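Local coordinates for protein cysteine desulfurase (Thermococcus onnurineus, PDB 5B89) that probably catalyses removal of sulfur from L-cysteine, giving L-alanine and a persulfide on a sulfur carrier, with pyridoxal 5'-phosphate as cofactor, at residues D125-T130 against A175-V180; G204-V209 against H226-A231. All coordinates share one frame; numbering follows the deposited sequence.

Overall arrangement
Interactions 1 and 2 are two strand pairings in the seven-stranded mixed sheet of the large, cofactor-binding domain of a fold-type I pyridoxal-phosphate enzyme. They adjoin each other: strands 177-181 and 206-210 are neighbours, Val178 pairs with Ile206 and Val208, and the two centres lie about 10 Å apart. Both are parallel and largely buried. Interaction 1 lies nearer the sheet margin, next to the outermost strand 151-154, and adds a hydroxyl bond to its backbone ladder, with a water-bridged charge pair at its start. Interaction 2, deeper in the chain, adds to its own backbone ladder a buried aspartate and two phenylalanine rings, and the side chain of Ala231 lies about 7 Å from the bound pyridoxal phosphate.

Interaction 1 (D125-T130 against A175-V180); sequences DKIVTT and AKLVAV
Strands 126-129 and 177-180 run parallel, with axes 4.8 Å apart at closest and 20° between them, and Val128 binds both ways across the gap, its N to Leu177 O and its O to Ala179 N. Two residues earlier, Lys126 O accepts Lys176 N. Thr129 adds a side-chain rung: with OG1 anti to the backbone N (chi1 -174°), the hydroxyl gives its proton to Ala179 O at 2.7 Å, tilted from the carbonyl plane. A valine here has no hydroxyl to give, and Ala179 O would probably lose this side-chain bond, leaving the strand ends tied less firmly at this point. On the face carrying Ile127 and Leu177 the two side chains lie side by side, Ile127 CG2 4.1 Å from Leu177 CD2; on the other, Val128 CG2 rests 3.9 Å from Ala175 CB. Asp125 and Lys176 stop short of a salt bridge, OD2 to NZ 4.4 Å, and a water joins them, donating to OD2 and accepting from NZ. Asp125 OD2 also takes Lys122 N. Lys126 turns its amine to the carbonyls of Lys171 and Lys173, at the C-terminal end of helix 165-172 and just beyond it. Trp141 of helix 139-148 packs on Leu177 and Ala179, while strands 151-154 and 206-210 flank the pair.

Interaction 2 (G204-V209 against H226-A231); sequences GAIFVV and HADFLA
Asp228 meets Phe207 because its CG stands anti to the carbonyl carbon, beside its own backbone N (chi1 -64°), which brings CG toward strand 206-209. Phe207 has CG anti to the backbone N (chi1 -165°), and the edge of its ring comes against the 226-227 backbone, CD2 lying 3.5 Å from His226 O. Asp228 OD2 accepts Phe207 N at 2.9 Å, nearly straight at 165°, on its anti side. In return Phe207 O takes two donors, Asp228 N at 2.9 Å and Phe229 N at 3.2 Å. Beyond this the pairing is a regular parallel ladder: Val209 N binds Phe229 O, and Val209 O receives Ala231 N. Leu230 CD1 packs on Val209 CB at 3.9 Å, and Val209 CG2 touches Ala227 CB. The ring of Phe229 turns its edge to Ile206, CE1 lying 3.9 Å from Ile206 CG2, and Val113 and Leu117 of helix 106-117 also touch the Phe229 side chain. The carboxylate of Asp228 thus stands in for a backbone carbonyl where the ladder begins. Its other oxygen, OD1, forms a salt bridge with Arg250, which would probably favour the ionised form and offset the cost of burying the charge, while OD2 ties down the amide of Phe207.

Interaction 1 (D125-T130 against A175-V180)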
ATOM      1  N   ASP B 125      18.901   5.974  25.562  1.00 20.25           N
ATOM      2  CA  ASP B 125      19.002   4.606  25.018  1.00 19.76           C
ATOM      3  C   ASP B 125      19.699   4.730  23.643  1.00 19.23           C
ATOM      4  O   ASP B 125      19.708   5.825  23.060  1.00 20.86           O
ATOM      5  CB  ASP B 125      17.651   3.961  24.806  1.00 22.03           C
ATOM      6  CG  ASP B 125      17.004   3.428  26.060  1.00 27.98           C
ATOM      7  OD1 ASP B 125      17.691   3.412  27.131  1.00 29.95           O
ATOM      8  OD2 ASP B 125      15.807   2.990  25.960  1.00 26.26           O
ATOM      9  N   LYS B 126      20.237   3.616  23.235  1.00 19.67           N
ATOM     10  CA  LYS B 126      21.034   3.507  22.057  1.00 19.37           C
ATOM     11  C   LYS B 126      20.456   2.629  20.968  1.00 16.66           C
ATOM     12  O   LYS B 126      20.018   1.573  21.227  1.00 19.01           O
ATOM     13  CB  LYS B 126      22.398   2.928  22.461  1.00 18.71           C
ATOM     14  CG  LYS B 126      23.424   2.762  21.357  1.00 20.43           C
ATOM     15  CD  LYS B 126      24.820   2.460  21.854  1.00 21.73           C
ATOM     16  CE  LYS B 126      24.880   1.232  22.691  1.00 23.05           C
ATOM     17  NZ  LYS B 126      26.267   0.809  22.881  1.00 22.10           N
ATOM     18  N   ILE B 127      20.549   3.139  19.756  1.00 16.29           N
ATOM     19  CA  ILE B 127      20.158   2.412  18.543  1.00 15.71           C
ATOM     20  C   ILE B 127      21.424   2.284  17.710  1.00 14.73           C
ATOM     21  O   ILE B 127      22.097   3.210  17.580  1.00 16.99           O
ATOM     22  CB  ILE B 127      19.102   3.140  17.747  1.00 16.04           C
ATOM     23  CG1 ILE B 127      17.799   3.140  18.514  1.00 19.94           C
ATOM     24  CG2 ILE B 127      18.819   2.439  16.418  1.00 16.25           C
ATOM     25  CD1 ILE B 127      16.795   4.078  17.934  1.00 19.64           C
ATOM     26  N   VAL B 128      21.692   1.096  17.196  1.00 15.08           N
ATOM     27  CA  VAL B 128      22.891   0.842  16.371  1.00 14.87           C
ATOM     28  C   VAL B 128      22.421   0.449  14.957  1.00 16.87           C
ATOM     29  O   VAL B 128      21.565  -0.391  14.853  1.00 17.63           O
ATOM     30  CB  VAL B 128      23.753  -0.201  16.955  1.00 16.20           C
ATOM     31  CG1 VAL B 128      24.949  -0.595  16.088  1.00 18.62           C
ATOM     32  CG2 VAL B 128      24.217   0.232  18.365  1.00 18.38           C
ATOM     33  N   THR B 129      23.100   1.008  13.951  1.00 16.44           N
ATOM     34  CA  THR B 129      22.872   0.580  12.580  1.00 16.77           C
ATOM     35  C   THR B 129      24.196   0.600  11.849  1.00 18.79           C
ATOM     36  O   THR B 129      25.218   0.769  12.435  1.00 16.54           O
ATOM     37  CB  THR B 129      21.784   1.436  11.983  1.00 19.50           C
ATOM     38  OG1 THR B 129      21.451   0.934  10.689  1.00 19.84           O
ATOM     39  CG2 THR B 129      22.276   2.828  11.717  1.00 20.72           C
ATOM     40  N   THR B 130      24.163   0.383  10.538  1.00 20.49           N
ATOM     41  CA  THR B 130      25.368   0.442   9.674  1.00 18.91           C
ATOM     42  C   THR B 130      25.476   1.833   9.075  1.00 19.38           C
ATOM     43  O   THR B 130      24.507   2.520   8.910  1.00 20.68           O
ATOM     44  CB  THR B 130      25.405  -0.646   8.575  1.00 21.17           C
ATOM     45  OG1 THR B 130      24.653  -0.197   7.428  1.00 18.58           O
ATOM     46  CG2 THR B 130      24.935  -1.933   8.994  1.00 19.77           C
ATOM     47  N   ALA B 175      22.922  -1.870  23.531  1.00 19.61           N
ATOM     48  CA  ALA B 175      21.978  -1.241  22.640  1.00 16.78           C
ATOM     49  C   ALA B 175      20.531  -1.728  22.925  1.00 15.87           C
ATOM     50  O   ALA B 175      20.358  -2.895  23.193  1.00 16.12           O
ATOM     51  CB  ALA B 175      22.345  -1.637  21.207  1.00 17.71           C
ATOM     52  N   LYS B 176      19.548  -0.838  22.751  1.00 17.02           N
ATOM     53  CA  LYS B 176      18.175  -1.217  22.861  1.00 16.83           C
ATOM     54  C   LYS B 176      17.671  -1.921  21.574  1.00 15.42           C
ATOM     55  O   LYS B 176      16.842  -2.853  21.650  1.00 16.39           O
ATOM     56  CB  LYS B 176      17.332   0.004  23.185  1.00 18.45           C
ATOM     57  CG  LYS B 176      15.836  -0.230  23.411  1.00 23.42           C
ATOM     58  CD  LYS B 176      15.708  -0.612  24.845  1.00 27.65           C
ATOM     59  CE  LYS B 176      14.256  -0.749  25.217  1.00 30.39           C
ATOM     60  NZ  LYS B 176      14.270  -1.098  26.673  1.00 37.13           N
ATOM     61  N   LEU B 177      18.185  -1.430  20.457  1.00 15.18           N
ATOM     62  CA  LEU B 177      17.696  -1.915  19.134  1.00 14.53           C
ATOM     63  C   LEU B 177      18.883  -1.758  18.172  1.00 14.41           C
ATOM     64  O   LEU B 177      19.616  -0.784  18.209  1.00 14.73           O
ATOM     65  CB  LEU B 177      16.487  -1.113  18.728  1.00 14.34           C
ATOM     66  CG  LEU B 177      15.813  -1.556  17.374  1.00 14.50           C
ATOM     67  CD1 LEU B 177      14.291  -1.384  17.444  1.00 15.87           C
ATOM     68  CD2 LEU B 177      16.373  -0.823  16.188  1.00 15.14           C
ATOM     69  N   VAL B 178      18.933  -2.736  17.286  1.00 14.64           N
ATOM     70  CA  VAL B 178      19.959  -2.837  16.214  1.00 13.54           C
ATOM     71  C   VAL B 178      19.148  -3.000  14.907  1.00 13.04           C
ATOM     72  O   VAL B 178      18.330  -3.968  14.848  1.00 13.07           O
ATOM     73  CB  VAL B 178      20.864  -3.971  16.422  1.00 13.66           C
ATOM     74  CG1 VAL B 178      21.867  -4.131  15.286  1.00 15.66           C
ATOM     75  CG2 VAL B 178      21.684  -3.885  17.732  1.00 14.92           C
ATOM     76  N   ALA B 179      19.427  -2.162  13.926  1.00 13.55           N
ATOM     77  CA  ALA B 179      18.793  -2.257  12.629  1.00 13.17           C
ATOM     78  C   ALA B 179      19.849  -2.361  11.551  1.00 12.87           C
ATOM     79  O   ALA B 179      20.675  -1.522  11.441  1.00 16.54           O
ATOM     80  CB  ALA B 179      17.914  -1.059  12.379  1.00 16.29           C
ATOM     81  N   VAL B 180      19.783  -3.405  10.751  1.00 12.53           N
ATOM     82  CA  VAL B 180      20.763  -3.557   9.682  1.00 13.43           C
ATOM     83  C   VAL B 180      20.152  -4.065   8.385  1.00 14.18           C
ATOM     84  O   VAL B 180      19.187  -4.768   8.363  1.00 13.45           O
ATOM     85  CB  VAL B 180      21.907  -4.502  10.062  1.00 14.36           C
ATOM     86  CG1 VAL B 180      22.590  -4.036  11.357  1.00 16.89           C
ATOM     87  CG2 VAL B 180      21.387  -5.896  10.209  1.00 17.05           C
TER
HETATM   88  O   HOH W   1      14.497   1.652  27.790  1.00 34.98           O

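Interaction 2 (G204-V209 against H226-A231)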
ATOM      1  N   GLY B 204      20.736  -8.857  24.354  1.00 17.15           N
ATOM      2  CA  GLY B 204      19.376  -8.373  24.672  1.00 18.53           C
ATOM      3  C   GLY B 204      18.894  -7.177  23.859  1.00 17.74           C
ATOM      4  O   GLY B 204      17.998  -6.474  24.298  1.00 19.26           O
ATOM      5  N   ALA B 205      19.422  -6.943  22.624  1.00 14.11           N
ATOM      6  CA  ALA B 205      18.973  -5.868  21.759  1.00 15.41           C
ATOM      7  C   ALA B 205      17.889  -6.434  20.807  1.00 15.88           C
ATOM      8  O   ALA B 205      18.042  -7.544  20.308  1.00 17.63           O
ATOM      9  CB  ALA B 205      20.158  -5.384  20.910  1.00 15.22           C
ATOM     10  N   ILE B 206      16.902  -5.621  20.514  1.00 14.64           N
ATOM     11  CA  ILE B 206      15.906  -5.949  19.468  1.00 14.31           C
ATOM     12  C   ILE B 206      16.669  -5.905  18.100  1.00 13.36           C
ATOM     13  O   ILE B 206      17.421  -4.972  17.904  1.00 14.80           O
ATOM     14  CB  ILE B 206      14.775  -5.008  19.491  1.00 14.47           C
ATOM     15  CG1 ILE B 206      14.000  -5.161  20.817  1.00 14.62           C
ATOM     16  CG2 ILE B 206      13.841  -5.239  18.236  1.00 13.25           C
ATOM     17  CD1 ILE B 206      13.061  -4.021  21.051  1.00 19.18           C
ATOM     18  N   PHE B 207      16.440  -6.916  17.272  1.00 12.09           N
ATOM     19  CA  PHE B 207      17.127  -7.019  15.954  1.00 12.02           C
ATOM     20  C   PHE B 207      16.120  -6.835  14.755  1.00 11.51           C
ATOM     21  O   PHE B 207      15.242  -7.668  14.645  1.00 12.16           O
ATOM     22  CB  PHE B 207      17.850  -8.342  15.909  1.00 12.05           C
ATOM     23  CG  PHE B 207      18.900  -8.432  14.778  1.00 10.85           C
ATOM     24  CD1 PHE B 207      19.887  -7.472  14.647  1.00 14.59           C
ATOM     25  CD2 PHE B 207      18.827  -9.492  13.894  1.00 12.31           C
ATOM     26  CE1 PHE B 207      20.838  -7.613  13.616  1.00 14.14           C
ATOM     27  CE2 PHE B 207      19.730  -9.630  12.875  1.00 12.24           C
ATOM     28  CZ  PHE B 207      20.752  -8.723  12.742  1.00 12.57           C
ATOM     29  N   VAL B 208      16.388  -5.828  14.027  1.00 10.89           N
ATOM     30  CA  VAL B 208      15.575  -5.454  12.849  1.00 10.08           C
ATOM     31  C   VAL B 208      16.398  -5.642  11.591  1.00 10.95           C
ATOM     32  O   VAL B 208      17.502  -5.087  11.481  1.00 11.82           O
ATOM     33  CB  VAL B 208      15.145  -4.042  12.982  1.00 10.51           C
ATOM     34  CG1 VAL B 208      14.250  -3.580  11.806  1.00 12.15           C
ATOM     35  CG2 VAL B 208      14.415  -3.713  14.281  1.00 12.39           C
ATOM     36  N   VAL B 209      15.821  -6.371  10.633  1.00 10.60           N
ATOM     37  CA  VAL B 209      16.559  -6.704   9.391  1.00 10.42           C
ATOM     38  C   VAL B 209      15.787  -6.040   8.180  1.00 10.94           C
ATOM     39  O   VAL B 209      14.604  -6.347   7.963  1.00 11.41           O
ATOM     40  CB  VAL B 209      16.719  -8.174   9.143  1.00 10.80           C
ATOM     41  CG1 VAL B 209      17.463  -8.478   7.868  1.00 11.34           C
ATOM     42  CG2 VAL B 209      17.452  -8.826  10.319  1.00 12.65           C
ATOM     43  N   HIS B 226      18.056 -14.651  13.344  1.00 13.77           N
ATOM     44  CA  HIS B 226      17.694 -14.150  14.671  1.00 14.27           C
ATOM     45  C   HIS B 226      16.934 -12.868  14.688  1.00 13.59           C
ATOM     46  O   HIS B 226      16.983 -12.026  15.535  1.00 13.73           O
ATOM     47  CB  HIS B 226      18.915 -13.994  15.617  1.00 16.01           C
ATOM     48  CG  HIS B 226      19.822 -15.186  15.644  1.00 17.08           C
ATOM     49  ND1 HIS B 226      21.010 -15.321  14.932  1.00 21.84           N
ATOM     50  CD2 HIS B 226      19.582 -16.376  16.231  1.00 19.87           C
ATOM     51  CE1 HIS B 226      21.496 -16.540  15.166  1.00 21.06           C
ATOM     52  NE2 HIS B 226      20.654 -17.189  15.955  1.00 26.24           N
ATOM     53  N   ALA B 227      16.087 -12.721  13.642  1.00 11.91           N
ATOM     54  CA  ALA B 227      15.282 -11.518  13.493  1.00 11.56           C
ATOM     55  C   ALA B 227      14.091 -11.424  14.475  1.00 10.32           C
ATOM     56  O   ALA B 227      13.400 -12.369  14.671  1.00 12.31           O
ATOM     57  CB  ALA B 227      14.739 -11.441  12.019  1.00 13.02           C
ATOM     58  N   ASP B 228      13.935 -10.233  15.010  1.00 11.87           N
ATOM     59  CA  ASP B 228      12.735  -9.853  15.732  1.00 11.35           C
ATOM     60  C   ASP B 228      11.716  -9.132  14.797  1.00 12.38           C
ATOM     61  O   ASP B 228      10.508  -9.320  14.948  1.00 13.05           O
ATOM     62  CB  ASP B 228      13.059  -8.969  16.900  1.00 12.04           C
ATOM     63  CG  ASP B 228      13.935  -9.748  17.967  1.00 13.03           C
ATOM     64  OD1 ASP B 228      13.593 -10.882  18.284  1.00 15.03           O
ATOM     65  OD2 ASP B 228      14.915  -9.091  18.353  1.00 14.93           O
ATOM     66  N   PHE B 229      12.240  -8.327  13.883  1.00 11.08           N
ATOM     67  CA  PHE B 229      11.422  -7.670  12.830  1.00 10.67           C
ATOM     68  C   PHE B 229      12.207  -7.826  11.595  1.00 11.27           C
ATOM     69  O   PHE B 229      13.445  -7.730  11.564  1.00 11.12           O
ATOM     70  CB  PHE B 229      11.191  -6.229  13.157  1.00 11.64           C
ATOM     71  CG  PHE B 229      10.407  -6.017  14.417  1.00 10.70           C
ATOM     72  CD1 PHE B 229      11.027  -6.009  15.618  1.00 11.07           C
ATOM     73  CD2 PHE B 229       9.047  -5.767  14.373  1.00 11.75           C
ATOM     74  CE1 PHE B 229      10.276  -5.816  16.777  1.00 13.48           C
ATOM     75  CE2 PHE B 229       8.279  -5.613  15.527  1.00 11.72           C
ATOM     76  CZ  PHE B 229       8.905  -5.613  16.700  1.00 12.32           C
ATOM     77  N   LEU B 230      11.460  -7.984  10.480  1.00  9.73           N
ATOM     78  CA  LEU B 230      12.100  -8.127   9.145  1.00  9.49           C
ATOM     79  C   LEU B 230      11.208  -7.552   8.093  1.00  9.98           C
ATOM     80  O   LEU B 230      10.006  -7.778   8.187  1.00 11.39           O
ATOM     81  CB  LEU B 230      12.509  -9.513   8.854  1.00 10.64           C
ATOM     82  CG  LEU B 230      13.270  -9.764   7.546  1.00 10.87           C
ATOM     83  CD1 LEU B 230      14.244 -10.864   7.688  1.00 12.47           C
ATOM     84  CD2 LEU B 230      12.303 -10.089   6.444  1.00 12.84           C
ATOM     85  N   ALA B 231      11.783  -6.787   7.173  1.00 10.09           N
ATOM     86  CA  ALA B 231      10.940  -6.092   6.124  1.00  9.09           C
ATOM     87  C   ALA B 231      11.485  -6.482   4.758  1.00 10.44           C
ATOM     88  O   ALA B 231      12.692  -6.634   4.572  1.00 10.60           O
ATOM     89  CB  ALA B 231      11.099  -4.595   6.302  1.00 10.67           C
TER
HETATM   90  O   HOH W   2      17.376 -10.231  19.531  1.00 24.57           O